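Local structure of capsid protein (Penaeus vannamei nodavirus, 5YKZ) at residues P19-T29 / T94-A104. The protein forms the viral shell, and its protruding domain, the part described here, probably builds the dimeric spikes on the particle surface. Sequence-based numbering, arbitrary orientation.
Sequences PEVSGVAEIQT and TFDLSVVLTTA
Glu26 and Val99, then Gln28 and Leu97, form two antiparallel hydrogen-bonded pairs between strands 26-29 and 95-101, whose axes approach to 4.6 Å at 145°. Before Glu26 the ladder gives way to a type II turn from Val21 to Val24, yet Gly23 N still reaches Leu101 O at 2.9 Å, almost straight. Water 2 links the turn to the strand, accepting from Leu101 N and lying close to Val21 O and Val24 O. Ser22 OG, turned beside its own backbone N (chi1 -64°), receives Ala104 N at 2.8 Å and so ties the turn to the end of 94-104. At the other end Thr29 and Asp96 lie side by side; Thr29 OG1 donates to Asp96 OD1 at 2.7 Å, from 44° above the carboxylate plane, while Ile27 CG2 packs on Asp96 CG. On the opposite face the Gln28 chain extends across Val99 CG2, and its amide end bonds to Ile17 N and Asn15 O. Pro19 CD meets Leu101 CD2 at 4.0 Å, the side chains crossing nearly perpendicularly. Strand 26-30 is one of the two outermost strands of the sheet within this chain; 95-101 pairs on its other side with 58-63, and Leu97 faces inward onto Leu41 and Phe112 of strands 38-48 and 111-118.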
ATOM      1  N   PRO B  19       7.815  11.696 -13.983  1.00 13.10           N
ATOM      2  CA  PRO B  19       7.587  12.289 -15.317  1.00 14.30           C
ATOM      3  C   PRO B  19       7.896  13.754 -15.392  1.00 15.10           C
ATOM      4  O   PRO B  19       7.668  14.513 -14.489  1.00 14.63           O
ATOM      5  CB  PRO B  19       6.097  12.040 -15.579  1.00 15.72           C
ATOM      6  CG  PRO B  19       5.711  10.940 -14.651  1.00 15.82           C
ATOM      7  CD  PRO B  19       6.593  11.053 -13.452  1.00 14.16           C
ATOM      8  N   GLU B  20       8.382  14.155 -16.585  1.00 14.71           N
ATOM      9  CA  GLU B  20       8.852  15.524 -16.741  1.00 14.47           C
ATOM     10  C   GLU B  20       7.774  16.495 -17.080  1.00 14.79           C
ATOM     11  O   GLU B  20       7.969  17.707 -16.875  1.00 16.20           O
ATOM     12  CB  GLU B  20       9.976  15.643 -17.782  1.00 15.43           C
ATOM     13  CG  GLU B  20      11.228  14.916 -17.348  1.00 17.54           C
ATOM     14  CD  GLU B  20      11.970  15.594 -16.231  1.00 17.68           C
ATOM     15  OE1 GLU B  20      12.705  14.891 -15.498  1.00 17.41           O
ATOM     16  OE2 GLU B  20      11.908  16.835 -16.104  1.00 18.60           O
ATOM     17  N   VAL B  21       6.732  16.068 -17.678  1.00 13.81           N
ATOM     18  CA  VAL B  21       5.677  16.979 -18.169  1.00 15.38           C
ATOM     19  C   VAL B  21       4.303  16.719 -17.481  1.00 15.40           C
ATOM     20  O   VAL B  21       3.829  15.550 -17.476  1.00 15.64           O
ATOM     21  CB  VAL B  21       5.493  16.908 -19.711  1.00 17.47           C
ATOM     22  CG1 VAL B  21       4.366  17.868 -20.207  1.00 18.87           C
ATOM     23  CG2 VAL B  21       6.829  17.222 -20.377  1.00 18.73           C
ATOM     24  N   SER B  22       3.688  17.749 -16.920  1.00 15.15           N
ATOM     25  CA  SER B  22       2.461  17.601 -16.213  1.00 15.01           C
ATOM     26  C   SER B  22       1.413  17.001 -17.051  1.00 14.61           C
ATOM     27  O   SER B  22       1.145  17.508 -18.202  1.00 15.88           O
ATOM     28  CB  SER B  22       1.996  18.985 -15.707  1.00 15.43           C
ATOM     29  OG  SER B  22       2.942  19.438 -14.800  1.00 15.32           O
ATOM     30  N   GLY B  23       0.733  15.984 -16.564  1.00 14.96           N
ATOM     31  CA  GLY B  23      -0.382  15.458 -17.241  1.00 15.91           C
ATOM     32  C   GLY B  23      -0.104  14.542 -18.434  1.00 17.64           C
ATOM     33  O   GLY B  23      -1.061  14.050 -19.038  1.00 18.76           O
ATOM     34  N   VAL B  24       1.122  14.282 -18.769  1.00 15.61           N
ATOM     35  CA  VAL B  24       1.543  13.477 -19.919  1.00 17.13           C
ATOM     36  C   VAL B  24       2.122  12.165 -19.365  1.00 15.90           C
ATOM     37  O   VAL B  24       3.166  12.199 -18.791  1.00 17.12           O
ATOM     38  CB  VAL B  24       2.529  14.219 -20.797  1.00 17.99           C
ATOM     39  CG1 VAL B  24       2.919  13.300 -21.943  1.00 20.00           C
ATOM     40  CG2 VAL B  24       1.895  15.489 -21.395  1.00 18.92           C
ATOM     41  N   ALA B  25       1.436  11.128 -19.662  1.00 16.93           N
ATOM     42  CA  ALA B  25       1.855   9.787 -19.131  1.00 17.95           C
ATOM     43  C   ALA B  25       3.156   9.314 -19.804  1.00 17.29           C
ATOM     44  O   ALA B  25       3.373   9.654 -21.018  1.00 21.28           O
ATOM     45  CB  ALA B  25       0.810   8.807 -19.425  1.00 20.03           C
ATOM     46  N   GLU B  26       4.056   8.700 -19.094  1.00 17.48           N
ATOM     47  CA  GLU B  26       5.258   8.097 -19.645  1.00 17.05           C
ATOM     48  C   GLU B  26       5.228   6.602 -19.315  1.00 14.80           C
ATOM     49  O   GLU B  26       4.610   6.131 -18.339  1.00 15.28           O
ATOM     50  CB  GLU B  26       6.481   8.727 -18.963  1.00 17.35           C
ATOM     51  CG  GLU B  26       6.743  10.191 -19.285  1.00 20.93           C
ATOM     52  CD  GLU B  26       7.930  10.816 -18.588  1.00 22.25           C
ATOM     53  OE1 GLU B  26       8.842  10.050 -18.055  1.00 23.46           O
ATOM     54  OE2 GLU B  26       8.123  12.080 -18.615  1.00 21.13           O
ATOM     55  N   ILE B  27       6.037   5.841 -20.016  1.00 15.19           N
ATOM     56  CA  ILE B  27       6.298   4.439 -19.666  1.00 13.77           C
ATOM     57  C   ILE B  27       7.337   4.337 -18.620  1.00 14.41           C
ATOM     58  O   ILE B  27       8.383   4.983 -18.656  1.00 15.20           O
ATOM     59  CB  ILE B  27       6.745   3.668 -20.953  1.00 14.37           C
ATOM     60  CG1 ILE B  27       5.659   3.651 -22.025  1.00 16.18           C
ATOM     61  CG2 ILE B  27       7.197   2.296 -20.569  1.00 15.84           C
ATOM     62  CD1 ILE B  27       4.491   2.794 -21.622  1.00 17.91           C
ATOM     63  N   GLN B  28       7.063   3.474 -17.621  1.00 13.47           N
ATOM     64  CA  GLN B  28       8.020   2.946 -16.701  1.00 13.29           C
ATOM     65  C   GLN B  28       8.136   1.500 -17.013  1.00 12.39           C
ATOM     66  O   GLN B  28       7.195   0.728 -16.883  1.00 13.62           O
ATOM     67  CB  GLN B  28       7.579   3.151 -15.235  1.00 12.79           C
ATOM     68  CG  GLN B  28       8.483   2.460 -14.319  1.00 12.82           C
ATOM     69  CD  GLN B  28       8.360   2.937 -12.872  1.00 12.82           C
ATOM     70  OE1 GLN B  28       7.561   3.818 -12.529  1.00 12.90           O
ATOM     71  NE2 GLN B  28       9.106   2.302 -11.983  1.00 13.82           N
ATOM     72  N   THR B  29       9.312   1.061 -17.411  1.00 12.78           N
ATOM     73  CA  THR B  29       9.649  -0.335 -17.629  1.00 14.18           C
ATOM     74  C   THR B  29      10.228  -0.897 -16.431  1.00 15.08           C
ATOM     75  O   THR B  29      11.246  -0.408 -15.863  1.00 17.05           O
ATOM     76  CB  THR B  29      10.590  -0.476 -18.860  1.00 14.70           C
ATOM     77  OG1 THR B  29       9.958   0.041 -19.996  1.00 16.28           O
ATOM     78  CG2 THR B  29      10.989  -1.916 -19.128  1.00 17.22           C
ATOM     79  N   THR B  94      10.093  -8.562 -17.961  1.00 16.77           N
ATOM     80  CA  THR B  94       9.764  -7.156 -17.882  1.00 16.73           C
ATOM     81  C   THR B  94       8.322  -6.926 -18.044  1.00 15.83           C
ATOM     82  O   THR B  94       7.577  -7.681 -18.637  1.00 16.49           O
ATOM     83  CB  THR B  94      10.535  -6.266 -18.919  1.00 19.00           C
ATOM     84  OG1 THR B  94       9.809  -6.160 -20.161  1.00 22.74           O
ATOM     85  CG2 THR B  94      11.978  -6.734 -19.045  1.00 20.87           C
ATOM     86  N   PHE B  95       7.851  -5.744 -17.540  1.00 15.47           N
ATOM     87  CA  PHE B  95       6.562  -5.215 -17.872  1.00 15.15           C
ATOM     88  C   PHE B  95       6.592  -3.723 -17.862  1.00 13.96           C
ATOM     89  O   PHE B  95       7.451  -3.106 -17.222  1.00 14.87           O
ATOM     90  CB  PHE B  95       5.427  -5.724 -16.944  1.00 15.08           C
ATOM     91  CG  PHE B  95       5.615  -5.298 -15.485  1.00 14.71           C
ATOM     92  CD1 PHE B  95       5.176  -4.054 -15.061  1.00 14.47           C
ATOM     93  CD2 PHE B  95       6.083  -6.178 -14.506  1.00 15.53           C
ATOM     94  CE1 PHE B  95       5.285  -3.670 -13.752  1.00 14.88           C
ATOM     95  CE2 PHE B  95       6.196  -5.796 -13.165  1.00 15.72           C
ATOM     96  CZ  PHE B  95       5.804  -4.527 -12.796  1.00 14.63           C
ATOM     97  N   ASP B  96       5.686  -3.113 -18.564  1.00 14.11           N
ATOM     98  CA  ASP B  96       5.552  -1.685 -18.630  1.00 13.61           C
ATOM     99  C   ASP B  96       4.342  -1.141 -17.933  1.00 14.06           C
ATOM    100  O   ASP B  96       3.250  -1.718 -17.999  1.00 14.73           O
ATOM    101  CB  ASP B  96       5.472  -1.198 -20.106  1.00 14.55           C
ATOM    102  CG  ASP B  96       6.720  -1.334 -20.896  1.00 14.65           C
ATOM    103  OD1 ASP B  96       7.756  -1.550 -20.358  1.00 16.00           O
ATOM    104  OD2 ASP B  96       6.623  -1.144 -22.133  1.00 17.19           O
ATOM    105  N   LEU B  97       4.494  -0.034 -17.230  1.00 13.33           N
ATOM    106  CA  LEU B  97       3.427   0.759 -16.652  1.00 12.91           C
ATOM    107  C   LEU B  97       3.288   2.065 -17.395  1.00 13.02           C
ATOM    108  O   LEU B  97       4.307   2.617 -17.841  1.00 14.83           O
ATOM    109  CB  LEU B  97       3.686   1.055 -15.181  1.00 13.02           C
ATOM    110  CG  LEU B  97       3.906  -0.119 -14.268  1.00 13.55           C
ATOM    111  CD1 LEU B  97       4.201   0.394 -12.852  1.00 15.56           C
ATOM    112  CD2 LEU B  97       2.745  -1.054 -14.237  1.00 15.01           C
ATOM    113  N   SER B  98       2.129   2.592 -17.435  1.00 13.24           N
ATOM    114  CA  SER B  98       1.872   3.974 -17.858  1.00 13.88           C
ATOM    115  C   SER B  98       1.736   4.833 -16.601  1.00 13.40           C
ATOM    116  O   SER B  98       0.827   4.474 -15.766  1.00 15.52           O
ATOM    117  CB  SER B  98       0.628   4.029 -18.646  1.00 14.45           C
ATOM    118  OG  SER B  98       0.245   5.346 -18.991  1.00 17.22           O
ATOM    119  N   VAL B  99       2.515   5.833 -16.379  1.00 12.66           N
ATOM    120  CA  VAL B  99       2.536   6.608 -15.123  1.00 13.70           C
ATOM    121  C   VAL B  99       2.358   8.047 -15.457  1.00 13.07           C
ATOM    122  O   VAL B  99       3.007   8.586 -16.372  1.00 14.87           O
ATOM    123  CB  VAL B  99       3.880   6.417 -14.430  1.00 13.75           C
ATOM    124  CG1 VAL B  99       3.853   7.219 -13.125  1.00 14.87           C
ATOM    125  CG2 VAL B  99       4.197   4.968 -14.118  1.00 14.31           C
ATOM    126  N   VAL B 100       1.447   8.713 -14.784  1.00 13.27           N
ATOM    127  CA  VAL B 100       1.155  10.097 -15.040  1.00 13.90           C
ATOM    128  C   VAL B 100       1.097  10.880 -13.757  1.00 13.04           C
ATOM    129  O   VAL B 100       0.508  10.412 -12.740  1.00 13.75           O
ATOM    130  CB  VAL B 100      -0.135  10.282 -15.848  1.00 15.64           C
ATOM    131  CG1 VAL B 100      -1.289   9.715 -15.181  1.00 16.79           C
ATOM    132  CG2 VAL B 100      -0.344  11.758 -16.280  1.00 18.83           C
ATOM    133  N   LEU B 101       1.760  12.020 -13.741  1.00 13.23           N
ATOM    134  CA  LEU B 101       1.825  12.934 -12.597  1.00 14.33           C
ATOM    135  C   LEU B 101       1.085  14.203 -12.996  1.00 13.49           C
ATOM    136  O   LEU B 101       1.444  14.820 -14.020  1.00 14.92           O
ATOM    137  CB  LEU B 101       3.225  13.257 -12.297  1.00 17.16           C
ATOM    138  CG  LEU B 101       3.725  13.778 -11.016  1.00 20.96           C
ATOM    139  CD1 LEU B 101       3.252  13.001  -9.800  1.00 18.35           C
ATOM    140  CD2 LEU B 101       5.262  13.878 -10.974  1.00 20.03           C
ATOM    141  N   THR B 102       0.110  14.626 -12.243  1.00 13.94           N
ATOM    142  CA  THR B 102      -0.731  15.781 -12.661  1.00 14.14           C
ATOM    143  C   THR B 102       0.071  17.050 -12.630  1.00 13.85           C
ATOM    144  O   THR B 102      -0.138  17.907 -13.579  1.00 15.57           O
ATOM    145  CB  THR B 102      -1.955  15.849 -11.777  1.00 14.92           C
ATOM    146  OG1 THR B 102      -2.676  14.616 -11.890  1.00 16.99           O
ATOM    147  CG2 THR B 102      -2.898  17.015 -12.087  1.00 15.59           C
ATOM    148  N   THR B 103       0.910  17.286 -11.676  1.00 14.08           N
ATOM    149  CA  THR B 103       1.771  18.401 -11.591  1.00 14.46           C
ATOM    150  C   THR B 103       3.167  17.865 -11.528  1.00 14.13           C
ATOM    151  O   THR B 103       3.570  17.265 -10.481  1.00 14.43           O
ATOM    152  CB  THR B 103       1.406  19.299 -10.427  1.00 14.93           C
ATOM    153  OG1 THR B 103       0.085  19.760 -10.575  1.00 16.29           O
ATOM    154  CG2 THR B 103       2.296  20.539 -10.332  1.00 17.10           C
ATOM    155  N   ALA B 104       3.976  18.008 -12.565  1.00 14.65           N
ATOM    156  CA  ALA B 104       5.279  17.379 -12.627  1.00 14.01           C
ATOM    157  C   ALA B 104       6.304  17.971 -11.726  1.00 15.35           C
ATOM    158  O   ALA B 104       7.327  17.297 -11.441  1.00 15.87           O
ATOM    159  CB  ALA B 104       5.778  17.339 -14.069  1.00 15.55           C
TER
HETATM  160  O   HOH W   1       8.320  14.671 -11.843  1.00 23.10           O
HETATM  161  O   HOH W   2       3.055  13.044 -16.126  1.00 14.81           O